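Local coordinates for choline binding protein A (Lactobacillus salivarius str. Ren, PDB 5GT1) that probably takes part in adhesion to intestinal epithelial cells as a choline-binding S-layer protein, represented here by its zinc-binding M23 peptidase-family domain, at residues Gly59-Ser64 and Thr133-Leu138; Ala87-Tyr92 and Val103-Phe108; Ser70-Val75 and Asp126-Arg131; Trp25-Pro30 and Asn169-Gln174. One frame throughout, in Å; residues are numbered along the deposited sequence.

Interaction 1. Residues Gly59-Ser64 and Thr133-Leu138. With ZN (zinc ion), chain B.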
loop_
_atom_site.group_PDB
_atom_site.type_symbol
_atom_site.label_atom_id
_atom_site.label_comp_id
_atom_site.label_asym_id
_atom_site.label_seq_id
_atom_site.Cartn_x
_atom_site.Cartn_y
_atom_site.Cartn_z
ATOM N N GLY A 59 4.252 -4.624 -4.678
ATOM C CA GLY A 59 3.317 -3.560 -4.337
ATOM C C GLY A 59 3.366 -2.480 -5.377
ATOM O O GLY A 59 3.900 -2.692 -6.468
ATOM N N LEU A 60 2.801 -1.325 -5.031
ATOM C CA LEU A 60 2.743 -0.170 -5.915
ATOM C C LEU A 60 3.320 1.027 -5.164
ATOM O O LEU A 60 2.876 1.331 -4.059
ATOM C CB LEU A 60 1.290 0.101 -6.305
ATOM C CG LEU A 60 1.039 1.255 -7.300
ATOM C CD1 LEU A 60 1.750 1.005 -8.626
ATOM C CD2 LEU A 60 -0.460 1.454 -7.511
ATOM N N ASP A 61 4.310 1.682 -5.763
ATOM C CA ASP A 61 4.945 2.842 -5.140
ATOM C C ASP A 61 4.332 4.163 -5.611
ATOM O O ASP A 61 4.197 4.403 -6.816
ATOM C CB ASP A 61 6.425 2.884 -5.485
ATOM C CG ASP A 61 7.216 1.762 -4.837
ATOM O OD1 ASP A 61 6.698 1.081 -3.929
ATOM O OD2 ASP A 61 8.385 1.599 -5.238
ATOM N N PHE A 62 3.996 5.028 -4.662
ATOM C CA PHE A 62 3.488 6.365 -4.964
ATOM C C PHE A 62 4.555 7.344 -4.493
ATOM O O PHE A 62 4.694 7.548 -3.288
ATOM C CB PHE A 62 2.193 6.604 -4.170
ATOM C CG PHE A 62 1.039 5.711 -4.583
ATOM C CD1 PHE A 62 0.028 6.213 -5.403
ATOM C CD2 PHE A 62 0.946 4.389 -4.126
ATOM C CE1 PHE A 62 -1.041 5.407 -5.791
ATOM C CE2 PHE A 62 -0.133 3.579 -4.498
ATOM C CZ PHE A 62 -1.124 4.099 -5.331
ATOM N N GLY A 63 5.328 7.908 -5.425
ATOM C CA GLY A 63 6.406 8.841 -5.064
ATOM C C GLY A 63 5.890 10.214 -4.702
ATOM O O GLY A 63 4.819 10.627 -5.161
ATOM N N SER A 64 6.637 10.937 -3.870
ATOM C CA SER A 64 6.235 12.303 -3.513
ATOM C C SER A 64 6.233 13.226 -4.740
ATOM O O SER A 64 5.532 14.214 -4.763
ATOM C CB SER A 64 7.141 12.870 -2.418
ATOM O OG SER A 64 8.493 12.913 -2.858
ATOM N N THR A 133 8.591 10.742 3.560
ATOM C CA THR A 133 9.700 10.128 2.852
ATOM C C THR A 133 9.445 10.294 1.355
ATOM O O THR A 133 8.452 10.899 0.956
ATOM C CB THR A 133 9.825 8.625 3.168
ATOM O OG1 THR A 133 8.695 7.933 2.628
ATOM C CG2 THR A 133 9.934 8.357 4.683
ATOM N N SER A 134 10.313 9.719 0.529
ATOM C CA SER A 134 10.158 9.868 -0.910
ATOM C C SER A 134 8.976 9.087 -1.497
ATOM O O SER A 134 8.581 9.355 -2.627
ATOM C CB SER A 134 11.442 9.455 -1.623
ATOM O OG SER A 134 11.664 8.075 -1.421
ATOM N N HIS A 135 8.442 8.100 -0.769
ATOM C CA HIS A 135 7.306 7.310 -1.309
ATOM C C HIS A 135 6.539 6.513 -0.310
ATOM O O HIS A 135 7.037 6.178 0.783
ATOM C CB HIS A 135 7.760 6.365 -2.429
ATOM C CG HIS A 135 8.607 5.221 -1.938
ATOM N ND1 HIS A 135 9.843 5.404 -1.427
ATOM C CD2 HIS A 135 8.352 3.851 -1.883
ATOM C CE1 HIS A 135 10.361 4.210 -1.065
ATOM N NE2 HIS A 135 9.448 3.260 -1.345
ATOM N N LEU A 136 5.295 6.236 -0.690
ATOM C CA LEU A 136 4.470 5.240 -0.056
ATOM C C LEU A 136 4.553 4.000 -0.928
ATOM O O LEU A 136 4.460 4.095 -2.151
ATOM C CB LEU A 136 3.012 5.724 -0.012
ATOM C CG LEU A 136 1.931 4.656 0.244
ATOM C CD1 LEU A 136 1.950 4.223 1.705
ATOM C CD2 LEU A 136 0.549 5.180 -0.142
ATOM N N HIS A 137 4.733 2.842 -0.298
ATOM C CA HIS A 137 4.517 1.557 -0.957
ATOM C C HIS A 137 3.249 0.947 -0.401
ATOM O O HIS A 137 3.100 0.771 0.828
ATOM C CB HIS A 137 5.742 0.652 -0.742
ATOM C CG HIS A 137 5.554 -0.791 -1.161
ATOM N ND1 HIS A 137 6.277 -1.360 -2.155
ATOM C CD2 HIS A 137 4.730 -1.801 -0.644
ATOM C CE1 HIS A 137 5.919 -2.660 -2.281
ATOM N NE2 HIS A 137 4.980 -2.934 -1.353
ATOM N N LEU A 138 2.321 0.628 -1.302
ATOM C CA LEU A 138 1.061 -0.020 -0.942
ATOM C C LEU A 138 1.083 -1.469 -1.419
ATOM O O LEU A 138 1.376 -1.726 -2.579
ATOM C CB LEU A 138 -0.123 0.718 -1.574
ATOM C CG LEU A 138 -1.513 0.088 -1.387
ATOM C CD1 LEU A 138 -1.970 0.078 0.076
ATOM C CD2 LEU A 138 -2.526 0.827 -2.260
HETATM ZN ZN ZN B . 7.806 -0.653 -3.348
HETATM O O HOH W 1 10.139 -0.008 -4.043
HETATM O O HOH W 2 8.916 0.441 -1.877
HETATM O O HOH W 3 9.201 -2.264 -2.517
#
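Thr133 and Ser134 face Ser64 where two antiparallel strands of the M23 peptidase sheet, 60-63 and 135-138, run out; they carry Asp61 of the family's HxxxD motif, which begins at His57, and the HxH pair His135 and His137. The Thr133 hydroxyl turns away to bond Glu106 O, while Ser134 O accepts Ser64 N at 2.8 Å, the donor standing 41° above the carbonyl plane. At His135 the ring swings between the backbone N and the carbonyl carbon (chi1 70°), which sets it alongside the Asp61 carboxylate with the two planes 56° apart. Its ND1 shares a hydrogen bond with Ser134 OG, and its NE2 meets a zinc-bound water at 2.9 Å; both partners lie in the ring plane, so they fix the ring's rotation from two edges. Leu136 points to the other face of the sheet, where its CD2 lies 4.1 Å from Phe62 CD2, and its carbonyl O takes Phe62 N at 2.7 Å in a nearly straight bond. His137 returns to the metal side: its ND1 sits 2.1 Å from the zinc ion, as does Asp61 OD1, and His57 with three waters completes the site. Asp61 OD1 and His137 ND1 are close because they share the metal, not because they bond to each other. Beside this ring Gly59 CA comes within 3.4 Å of His137 CE1, and any CB on Gly59 would collide with His137 NE2. Leu138 closes the ladder, exchanging two backbone bonds with Leu60 and resting its CB 4.1 Å from Phe62 CE2.

Interaction 2. Residues Ala87-Tyr92 and Val103-Phe108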
loop_
_atom_site.group_PDB
_atom_site.type_symbol
_atom_site.label_atom_id
_atom_site.label_comp_id
_atom_site.label_asym_id
_atom_site.label_seq_id
_atom_site.Cartn_x
_atom_site.Cartn_y
_atom_site.Cartn_z
ATOM N N ALA A 87 12.811 -3.203 9.021
ATOM C CA ALA A 87 13.673 -2.467 8.087
ATOM C C ALA A 87 13.419 -2.964 6.658
ATOM O O ALA A 87 13.347 -4.170 6.430
ATOM C CB ALA A 87 15.144 -2.598 8.458
ATOM N N GLY A 88 13.265 -2.033 5.718
ATOM C CA GLY A 88 12.786 -2.364 4.369
ATOM C C GLY A 88 11.352 -1.887 4.159
ATOM O O GLY A 88 11.079 -1.123 3.241
ATOM N N LEU A 89 10.432 -2.347 5.005
ATOM C CA LEU A 89 9.087 -1.770 5.077
ATOM C C LEU A 89 9.143 -0.472 5.875
ATOM O O LEU A 89 8.240 0.386 5.779
ATOM C CB LEU A 89 8.129 -2.734 5.773
ATOM C CG LEU A 89 7.718 -4.028 5.057
ATOM C CD1 LEU A 89 8.815 -5.073 5.118
ATOM C CD2 LEU A 89 6.440 -4.569 5.692
ATOM N N GLU A 90 10.214 -0.330 6.662
ATOM C CA GLU A 90 10.310 0.723 7.685
ATOM C C GLU A 90 9.049 0.688 8.572
ATOM O O GLU A 90 8.588 -0.400 8.924
ATOM C CB GLU A 90 10.572 2.094 7.035
ATOM C CG GLU A 90 11.812 2.128 6.141
ATOM C CD GLU A 90 13.073 1.600 6.828
ATOM O OE1 GLU A 90 13.429 2.137 7.891
ATOM O OE2 GLU A 90 13.715 0.652 6.307
ATOM N N ASN A 91 8.480 1.842 8.927
ATOM C CA ASN A 91 7.235 1.854 9.708
ATOM C C ASN A 91 6.034 1.544 8.800
ATOM O O ASN A 91 5.870 2.177 7.743
ATOM C CB ASN A 91 7.046 3.203 10.417
ATOM C CG ASN A 91 8.185 3.518 11.374
ATOM O OD1 ASN A 91 8.292 2.911 12.429
ATOM N ND2 ASN A 91 9.051 4.446 10.989
ATOM N N TYR A 92 5.216 0.571 9.195
ATOM C CA TYR A 92 4.082 0.169 8.355
ATOM C C TYR A 92 2.772 0.032 9.125
ATOM O O TYR A 92 2.768 -0.203 10.334
ATOM C CB TYR A 92 4.403 -1.121 7.591
ATOM C CG TYR A 92 4.602 -2.305 8.512
ATOM C CD1 TYR A 92 3.531 -3.140 8.840
ATOM C CD2 TYR A 92 5.845 -2.572 9.067
ATOM C CE1 TYR A 92 3.694 -4.220 9.697
ATOM C CE2 TYR A 92 6.028 -3.658 9.925
ATOM C CZ TYR A 92 4.946 -4.470 10.242
ATOM O OH TYR A 92 5.103 -5.541 11.092
ATOM N N VAL A 103 -1.261 -3.233 3.148
ATOM C CA VAL A 103 -0.056 -2.802 3.866
ATOM C C VAL A 103 0.379 -1.422 3.362
ATOM O O VAL A 103 0.647 -1.251 2.172
ATOM C CB VAL A 103 1.089 -3.829 3.709
ATOM C CG1 VAL A 103 2.299 -3.427 4.558
ATOM C CG2 VAL A 103 0.588 -5.220 4.090
ATOM N N TYR A 104 0.422 -0.437 4.257
ATOM C CA TYR A 104 0.934 0.889 3.911
ATOM C C TYR A 104 2.312 0.995 4.540
ATOM O O TYR A 104 2.443 0.985 5.767
ATOM C CB TYR A 104 0.034 2.010 4.472
ATOM C CG TYR A 104 -1.403 1.947 4.010
ATOM C CD1 TYR A 104 -1.865 2.789 2.987
ATOM C CD2 TYR A 104 -2.307 1.049 4.588
ATOM C CE1 TYR A 104 -3.193 2.730 2.552
ATOM C CE2 TYR A 104 -3.627 0.980 4.152
ATOM C CZ TYR A 104 -4.053 1.822 3.127
ATOM O OH TYR A 104 -5.371 1.760 2.704
ATOM N N GLN A 105 3.348 1.100 3.722
ATOM C CA GLN A 105 4.705 1.048 4.267
ATOM C C GLN A 105 5.594 2.121 3.632
ATOM O O GLN A 105 5.205 2.751 2.635
ATOM C CB GLN A 105 5.299 -0.348 4.043
ATOM C CG GLN A 105 5.610 -0.636 2.580
ATOM C CD GLN A 105 6.024 -2.065 2.330
ATOM O OE1 GLN A 105 5.303 -2.997 2.683
ATOM N NE2 GLN A 105 7.193 -2.248 1.694
ATOM N N GLU A 106 6.769 2.324 4.238
ATOM C CA GLU A 106 7.833 3.215 3.752
ATOM C C GLU A 106 7.552 4.719 3.707
ATOM O O GLU A 106 8.480 5.524 3.546
ATOM C CB GLU A 106 8.387 2.702 2.425
ATOM C CG GLU A 106 9.036 1.330 2.588
ATOM C CD GLU A 106 9.506 0.795 1.273
ATOM O OE1 GLU A 106 10.572 1.269 0.788
ATOM O OE2 GLU A 106 8.806 -0.078 0.719
ATOM N N ALA A 107 6.291 5.101 3.879
ATOM C CA ALA A 107 5.890 6.509 3.813
ATOM C C ALA A 107 6.236 7.300 5.078
ATOM O O ALA A 107 6.253 8.527 5.053
ATOM C CB ALA A 107 4.388 6.607 3.572
ATOM N N PHE A 108 6.454 6.596 6.185
ATOM C CA PHE A 108 6.476 7.234 7.505
ATOM C C PHE A 108 7.867 7.085 8.147
ATOM O O PHE A 108 8.288 5.972 8.481
ATOM C CB PHE A 108 5.374 6.637 8.391
ATOM C CG PHE A 108 4.077 6.363 7.652
ATOM C CD1 PHE A 108 3.269 7.416 7.219
ATOM C CD2 PHE A 108 3.673 5.051 7.370
ATOM C CE1 PHE A 108 2.088 7.169 6.524
ATOM C CE2 PHE A 108 2.478 4.798 6.689
ATOM C CZ PHE A 108 1.690 5.858 6.264
HETATM O O HOH W 4 7.587 4.099 6.768
#
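Phe108 O is gripped twice, by Asn91 ND2 at 3.0 Å and by a water that donates to it. The amide of Asn91 keeps this oxygen in its own plane, yet approaches the carbonyl from above, 36° out of the carbonyl plane. The same water also donates to Asn91 O and accepts Phe108 N, so it bridges the backbones where strand 101-108 turns a corner. This is the base of a β-hairpin in the M23 fold: strand 92-96 pairs with 101-108, and residues 87-91 form the loop leading into it from strand 78-86. Glu106 N reaches back to Leu89 O at 2.9 Å in a noticeably bent bond (137°). Gln105 crosses Leu89 obliquely; with chi1 at 70° and the chain extended beyond CG, its OE1 comes to 3.5 Å from Leu89 CG. On the other branch of the amide, Gln105 NE2 donates almost straight to Glu106 OE2 at 2.9 Å, meeting that oxygen on its anti side. This steadies a carboxylate whose OE1 has a weak bond to His135 NE2 and whose side chain comes within about 4 Å of the zinc ion. Leu89 also lays CD2 over one face of the Tyr92 ring, towards the rim and 3.9 Å above the ring plane, while helix 146-151 packs on both residues. Asn91 O, already holding the water, lies at the edge of the Phe108 ring, 3.6 Å from its CD2.

Interaction 3. Residues Ser70-Val75 and Asp126-Arg131. With ACT (acetate ion), chain C.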
loop_
_atom_site.group_PDB
_atom_site.type_symbol
_atom_site.label_atom_id
_atom_site.label_comp_id
_atom_site.label_asym_id
_atom_site.label_seq_id
_atom_site.Cartn_x
_atom_site.Cartn_y
_atom_site.Cartn_z
ATOM N N SER A 70 0.471 15.084 1.301
ATOM C CA SER A 70 0.996 14.802 2.619
ATOM C C SER A 70 0.224 13.667 3.276
ATOM O O SER A 70 0.805 12.627 3.602
ATOM C CB SER A 70 0.977 16.076 3.478
ATOM O OG SER A 70 1.589 15.816 4.733
ATOM N N ALA A 71 -1.081 13.850 3.463
ATOM C CA ALA A 71 -1.917 12.833 4.092
ATOM C C ALA A 71 -2.032 11.605 3.181
ATOM O O ALA A 71 -2.275 11.734 1.969
ATOM C CB ALA A 71 -3.300 13.394 4.400
ATOM N N VAL A 72 -1.822 10.427 3.764
ATOM C CA VAL A 72 -2.027 9.153 3.072
ATOM C C VAL A 72 -3.449 8.686 3.381
ATOM O O VAL A 72 -3.770 8.413 4.535
ATOM C CB VAL A 72 -1.022 8.082 3.551
ATOM C CG1 VAL A 72 -1.343 6.727 2.906
ATOM C CG2 VAL A 72 0.412 8.520 3.229
ATOM N N HIS A 73 -4.288 8.602 2.347
ATOM C CA HIS A 73 -5.712 8.250 2.504
ATOM C C HIS A 73 -5.929 6.779 2.291
ATOM O O HIS A 73 -5.389 6.205 1.341
ATOM C CB HIS A 73 -6.564 9.035 1.497
ATOM C CG HIS A 73 -6.632 10.522 1.783
ATOM N ND1 HIS A 73 -5.659 11.383 1.397
ATOM C CD2 HIS A 73 -7.585 11.280 2.449
ATOM C CE1 HIS A 73 -5.982 12.640 1.792
ATOM N NE2 HIS A 73 -7.157 12.577 2.440
ATOM N N ALA A 74 -6.725 6.153 3.157
ATOM C CA ALA A 74 -6.985 4.724 3.065
ATOM C C ALA A 74 -7.658 4.434 1.729
ATOM O O ALA A 74 -8.567 5.174 1.304
ATOM C CB ALA A 74 -7.866 4.270 4.215
ATOM N N VAL A 75 -7.210 3.372 1.069
ATOM C CA VAL A 75 -7.710 3.027 -0.272
ATOM C C VAL A 75 -9.003 2.209 -0.189
ATOM O O VAL A 75 -9.680 2.009 -1.205
ATOM C CB VAL A 75 -6.655 2.286 -1.137
ATOM C CG1 VAL A 75 -5.382 3.122 -1.265
ATOM C CG2 VAL A 75 -6.337 0.891 -0.590
ATOM N N ASP A 126 -10.104 7.832 4.944
ATOM C CA ASP A 126 -9.547 8.175 6.273
ATOM C C ASP A 126 -8.007 8.278 6.218
ATOM O O ASP A 126 -7.344 7.492 5.535
ATOM C CB ASP A 126 -9.934 7.151 7.353
ATOM C CG ASP A 126 -11.400 7.236 7.774
ATOM O OD1 ASP A 126 -12.137 8.143 7.322
ATOM O OD2 ASP A 126 -11.826 6.375 8.577
ATOM N N VAL A 127 -7.436 9.234 6.951
ATOM C CA VAL A 127 -5.988 9.429 6.892
ATOM C C VAL A 127 -5.264 8.352 7.704
ATOM O O VAL A 127 -5.499 8.200 8.917
ATOM C CB VAL A 127 -5.587 10.851 7.347
ATOM C CG1 VAL A 127 -4.063 11.007 7.366
ATOM C CG2 VAL A 127 -6.206 11.887 6.404
ATOM N N ILE A 128 -4.398 7.599 7.037
ATOM C CA ILE A 128 -3.555 6.592 7.704
ATOM C C ILE A 128 -2.418 7.273 8.474
ATOM O O ILE A 128 -2.055 6.873 9.600
ATOM C CB ILE A 128 -2.946 5.608 6.671
ATOM C CG1 ILE A 128 -4.064 4.859 5.911
ATOM C CG2 ILE A 128 -1.956 4.636 7.332
ATOM C CD1 ILE A 128 -4.967 4.021 6.788
ATOM N N GLY A 129 -1.862 8.299 7.847
ATOM C CA GLY A 129 -0.753 9.042 8.404
ATOM C C GLY A 129 -0.233 9.991 7.358
ATOM O O GLY A 129 -0.891 10.200 6.323
ATOM N N TYR A 130 0.953 10.553 7.615
ATOM C CA TYR A 130 1.530 11.600 6.764
ATOM C C TYR A 130 2.852 11.126 6.177
ATOM O O TYR A 130 3.746 10.719 6.908
ATOM C CB TYR A 130 1.690 12.911 7.565
ATOM C CG TYR A 130 0.336 13.449 7.930
ATOM C CD1 TYR A 130 -0.293 14.371 7.112
ATOM C CD2 TYR A 130 -0.365 12.946 9.048
ATOM C CE1 TYR A 130 -1.573 14.833 7.400
ATOM C CE2 TYR A 130 -1.648 13.404 9.344
ATOM C CZ TYR A 130 -2.233 14.345 8.517
ATOM O OH TYR A 130 -3.493 14.800 8.797
ATOM N N ARG A 131 2.955 11.158 4.854
ATOM C CA ARG A 131 4.176 10.727 4.177
ATOM C C ARG A 131 5.221 11.832 4.300
ATOM O O ARG A 131 4.991 12.965 3.887
ATOM C CB ARG A 131 3.919 10.422 2.690
ATOM C CG ARG A 131 5.163 9.994 1.915
ATOM C CD ARG A 131 4.881 9.857 0.413
ATOM N NE ARG A 131 4.268 11.064 -0.161
ATOM C CZ ARG A 131 3.698 11.140 -1.367
ATOM N NH1 ARG A 131 3.660 10.087 -2.184
ATOM N NH2 ARG A 131 3.162 12.287 -1.766
HETATM C C ACT C . -3.360 14.919 0.880
HETATM O O ACT C . -4.582 15.053 1.131
HETATM O OXT ACT C . -2.533 15.774 1.265
HETATM C CH3 ACT C . -2.835 13.702 0.201
HETATM O O HOH W 5 3.933 15.232 5.061
#
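Ala71 CB is a small bump in a hollow between two larger side chains: Val127 CG2 presses on it from one side at 3.8 Å, and Tyr130 CE1 approaches at 3.7 Å. The same Val127 methyl, CG2, also lies over one face of the His73 ring, a single knob shared by two neighbours. The imidazole, its CG anti to the carbonyl carbon (chi1 -69°), hands ND1 to Pro28 O. Replacing His73 with an alanine would probably leave Pro28 O without its side-chain donor and strip the cover from Val127 CG2. At the far end, Ser70 OG fits against the edge of the phenol, in the ring plane, 3.4 Å from Tyr130 CD1. Residues 71-73 and 127-130 form a two-stranded antiparallel ribbon of the M23 domain, separate from the main sheet, and it contains a β bulge: Ile128 and Gly129 together stand opposite Val72. Val72 O accordingly accepts Ile128 N at 2.7 Å while Val72 N donates to Gly129 O. On this inner side Val72 rests its CB on Gly129 O, with CG1 near Ile128 CB and CG2 4.0 Å from Arg131 CB; Phe29, Phe108 and Leu136 close around it. Arg131 runs on past it to hydrogen-bond His67 O and Gly69 O, and makes a cation-pi contact with Phe29. Further along, Ala74 CB nestles against the end of Ile128, 3.9 Å from its CD1, and Ala74 N holds Asp126 O at 2.8 Å.

Interaction 4. Residues Trp25-Pro30 and Asn169-Gln174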
loop_
_atom_site.group_PDB
_atom_site.type_symbol
_atom_site.label_atom_id
_atom_site.label_comp_id
_atom_site.label_asym_id
_atom_site.label_seq_id
_atom_site.Cartn_x
_atom_site.Cartn_y
_atom_site.Cartn_z
ATOM N N TRP A 25 -13.688 2.300 -2.902
ATOM C CA TRP A 25 -12.258 2.303 -3.111
ATOM C C TRP A 25 -11.840 3.707 -3.418
ATOM O O TRP A 25 -12.673 4.525 -3.826
ATOM C CB TRP A 25 -11.939 1.431 -4.298
ATOM C CG TRP A 25 -12.064 -0.046 -4.049
ATOM C CD1 TRP A 25 -13.220 -0.833 -4.088
ATOM C CD2 TRP A 25 -10.973 -0.973 -3.743
ATOM N NE1 TRP A 25 -12.920 -2.159 -3.835
ATOM C CE2 TRP A 25 -11.584 -2.307 -3.619
ATOM C CE3 TRP A 25 -9.592 -0.834 -3.556
ATOM C CZ2 TRP A 25 -10.826 -3.437 -3.313
ATOM C CZ3 TRP A 25 -8.844 -1.975 -3.263
ATOM C CH2 TRP A 25 -9.444 -3.247 -3.152
ATOM N N GLY A 26 -10.549 4.002 -3.250
ATOM C CA GLY A 26 -10.020 5.338 -3.542
ATOM C C GLY A 26 -8.506 5.272 -3.669
ATOM O O GLY A 26 -7.881 4.298 -3.248
ATOM N N TRP A 27 -7.914 6.294 -4.276
ATOM C CA TRP A 27 -6.449 6.406 -4.331
ATOM C C TRP A 27 -5.902 7.001 -3.040
ATOM O O TRP A 27 -6.618 7.717 -2.325
ATOM C CB TRP A 27 -6.042 7.261 -5.531
ATOM C CG TRP A 27 -6.449 6.619 -6.820
ATOM C CD1 TRP A 27 -7.540 6.935 -7.631
ATOM C CD2 TRP A 27 -5.806 5.482 -7.460
ATOM N NE1 TRP A 27 -7.589 6.099 -8.731
ATOM C CE2 TRP A 27 -6.583 5.195 -8.679
ATOM C CE3 TRP A 27 -4.697 4.689 -7.157
ATOM C CZ2 TRP A 27 -6.242 4.156 -9.540
ATOM C CZ3 TRP A 27 -4.369 3.641 -8.034
ATOM C CH2 TRP A 27 -5.124 3.391 -9.199
ATOM N N PRO A 28 -4.635 6.715 -2.719
ATOM C CA PRO A 28 -4.087 7.240 -1.456
ATOM C C PRO A 28 -3.813 8.752 -1.464
ATOM O O PRO A 28 -3.763 9.370 -0.397
ATOM C CB PRO A 28 -2.793 6.439 -1.265
ATOM C CG PRO A 28 -2.407 6.006 -2.627
ATOM C CD PRO A 28 -3.698 5.809 -3.397
ATOM N N PHE A 29 -3.648 9.339 -2.650
ATOM C CA PHE A 29 -3.446 10.787 -2.783
ATOM C C PHE A 29 -4.480 11.257 -3.808
ATOM O O PHE A 29 -4.211 11.288 -4.999
ATOM C CB PHE A 29 -1.995 11.111 -3.186
ATOM C CG PHE A 29 -0.973 10.520 -2.248
ATOM C CD1 PHE A 29 -0.639 11.172 -1.048
ATOM C CD2 PHE A 29 -0.380 9.290 -2.527
ATOM C CE1 PHE A 29 0.280 10.605 -0.168
ATOM C CE2 PHE A 29 0.538 8.726 -1.650
ATOM C CZ PHE A 29 0.861 9.385 -0.468
ATOM N N PRO A 30 -5.701 11.565 -3.333
ATOM C CA PRO A 30 -6.845 11.642 -4.256
ATOM C C PRO A 30 -6.853 12.830 -5.234
ATOM O O PRO A 30 -7.603 12.801 -6.224
ATOM C CB PRO A 30 -8.053 11.659 -3.300
ATOM C CG PRO A 30 -7.554 10.910 -2.105
ATOM C CD PRO A 30 -6.173 11.517 -1.939
ATOM N N ASN A 169 -10.253 -1.015 -10.710
ATOM C CA ASN A 169 -11.464 -1.815 -10.879
ATOM C C ASN A 169 -12.494 -1.555 -9.779
ATOM O O ASN A 169 -13.709 -1.497 -10.044
ATOM C CB ASN A 169 -11.134 -3.310 -10.992
ATOM C CG ASN A 169 -12.298 -4.122 -11.568
ATOM O OD1 ASN A 169 -12.693 -3.936 -12.732
ATOM N ND2 ASN A 169 -12.878 -4.989 -10.750
ATOM N N GLY A 170 -12.012 -1.394 -8.546
ATOM C CA GLY A 170 -12.884 -1.097 -7.410
ATOM C C GLY A 170 -13.632 0.218 -7.573
ATOM O O GLY A 170 -14.846 0.292 -7.342
ATOM N N ILE A 171 -12.910 1.258 -7.978
ATOM C CA ILE A 171 -13.513 2.564 -8.238
ATOM C C ILE A 171 -14.520 2.476 -9.395
ATOM O O ILE A 171 -15.624 3.033 -9.308
ATOM C CB ILE A 171 -12.426 3.634 -8.511
ATOM C CG1 ILE A 171 -11.602 3.883 -7.227
ATOM C CG2 ILE A 171 -13.048 4.937 -9.029
ATOM C CD1 ILE A 171 -10.348 4.713 -7.435
ATOM N N ALA A 172 -14.156 1.762 -10.460
ATOM C CA ALA A 172 -15.041 1.638 -11.624
ATOM C C ALA A 172 -16.340 0.908 -11.253
ATOM O O ALA A 172 -17.409 1.248 -11.752
ATOM C CB ALA A 172 -14.328 0.931 -12.772
ATOM N N ASN A 173 -16.246 -0.071 -10.359
ATOM C CA ASN A 173 -17.398 -0.908 -10.008
ATOM C C ASN A 173 -18.245 -0.453 -8.826
ATOM O O ASN A 173 -19.297 -1.039 -8.555
ATOM C CB ASN A 173 -16.956 -2.355 -9.810
ATOM C CG ASN A 173 -16.668 -3.038 -11.125
ATOM O OD1 ASN A 173 -17.581 -3.276 -11.911
ATOM N ND2 ASN A 173 -15.405 -3.331 -11.385
ATOM N N GLN A 174 -17.810 0.574 -8.110
ATOM C CA GLN A 174 -18.621 1.072 -7.000
ATOM C C GLN A 174 -19.785 1.924 -7.521
ATOM O O GLN A 174 -19.935 2.135 -8.733
ATOM C CB GLN A 174 -17.775 1.837 -5.975
ATOM C CG GLN A 174 -17.253 3.188 -6.440
ATOM C CD GLN A 174 -16.075 3.656 -5.604
ATOM O OE1 GLN A 174 -15.440 2.862 -4.925
ATOM N NE2 GLN A 174 -15.775 4.939 -5.664
ATOM O OXT GLN A 174 -20.605 2.413 -6.738
#
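Trp25 and Ile171 bring an irregular segment, extended at Trp25-Trp27 and bending at Pro28, within 5.3 Å, CA to CA, of the C-terminal helix 163-173, so that backbone and side chains mesh without any strand or helix pairing. The indole of Trp25 lies flat on the helix at Gly170, whose CA sits over the face of the five-membered ring, 3.6 Å from its centroid and 23° off the ring normal, a CH-pi contact. Only a glycine fits here in this model, since a CB on Gly170 would run into Trp25 CG. The ring's NE1 is tied to Asp23 OD2, which fixes how the indole is turned. Ile171 spans both tryptophans: CG1 rests 3.8 Å from Trp25 CB, and the Ile171 and Trp27 side chains cross at about a right angle, bringing Ile171 CD1 to 3.3 Å from Trp27 NE1. Gln174 adds the polar clasp. Its side chain, extended beyond CG, puts OE1 2.7 Å from Trp25 N, with that N in the plane of the Gln174 side-chain carbonyl. A serine in place of Trp25 would probably uncover the Gly170 backbone and leave Asp23 OD2 without its indole N-H. Well away from the zinc, with the Trp27 side chain about 14 Å from the ion, this is terminal packing: a tryptophan laid over a helix glycine, clasping together the two ends of the M23 domain construct.

Overall arrangement
Along the chain the four contacts enclose one another: interaction 4 joins the two ends, interaction 1 lies within it, then interaction 3, with interaction 2 innermost. Interactions 1 and 2, centres about 9 Å apart, share the main antiparallel sheet, where strands 135-141 and 101-108 are neighbours; the zinc sits in interaction 1. Interaction 3 is the separate two-strand ribbon, its centre about 12 Å from that of interaction 1, linked to it through Arg131 and to interaction 2 through Tyr104 and Val75. Pro28 and Gly26 bond to His73 and Val75, tying interaction 4 to that ribbon; interactions 2 and 4, centres about 22 Å apart, occupy opposite sides of the chain's centre. The metal site is thus built into a single compact domain.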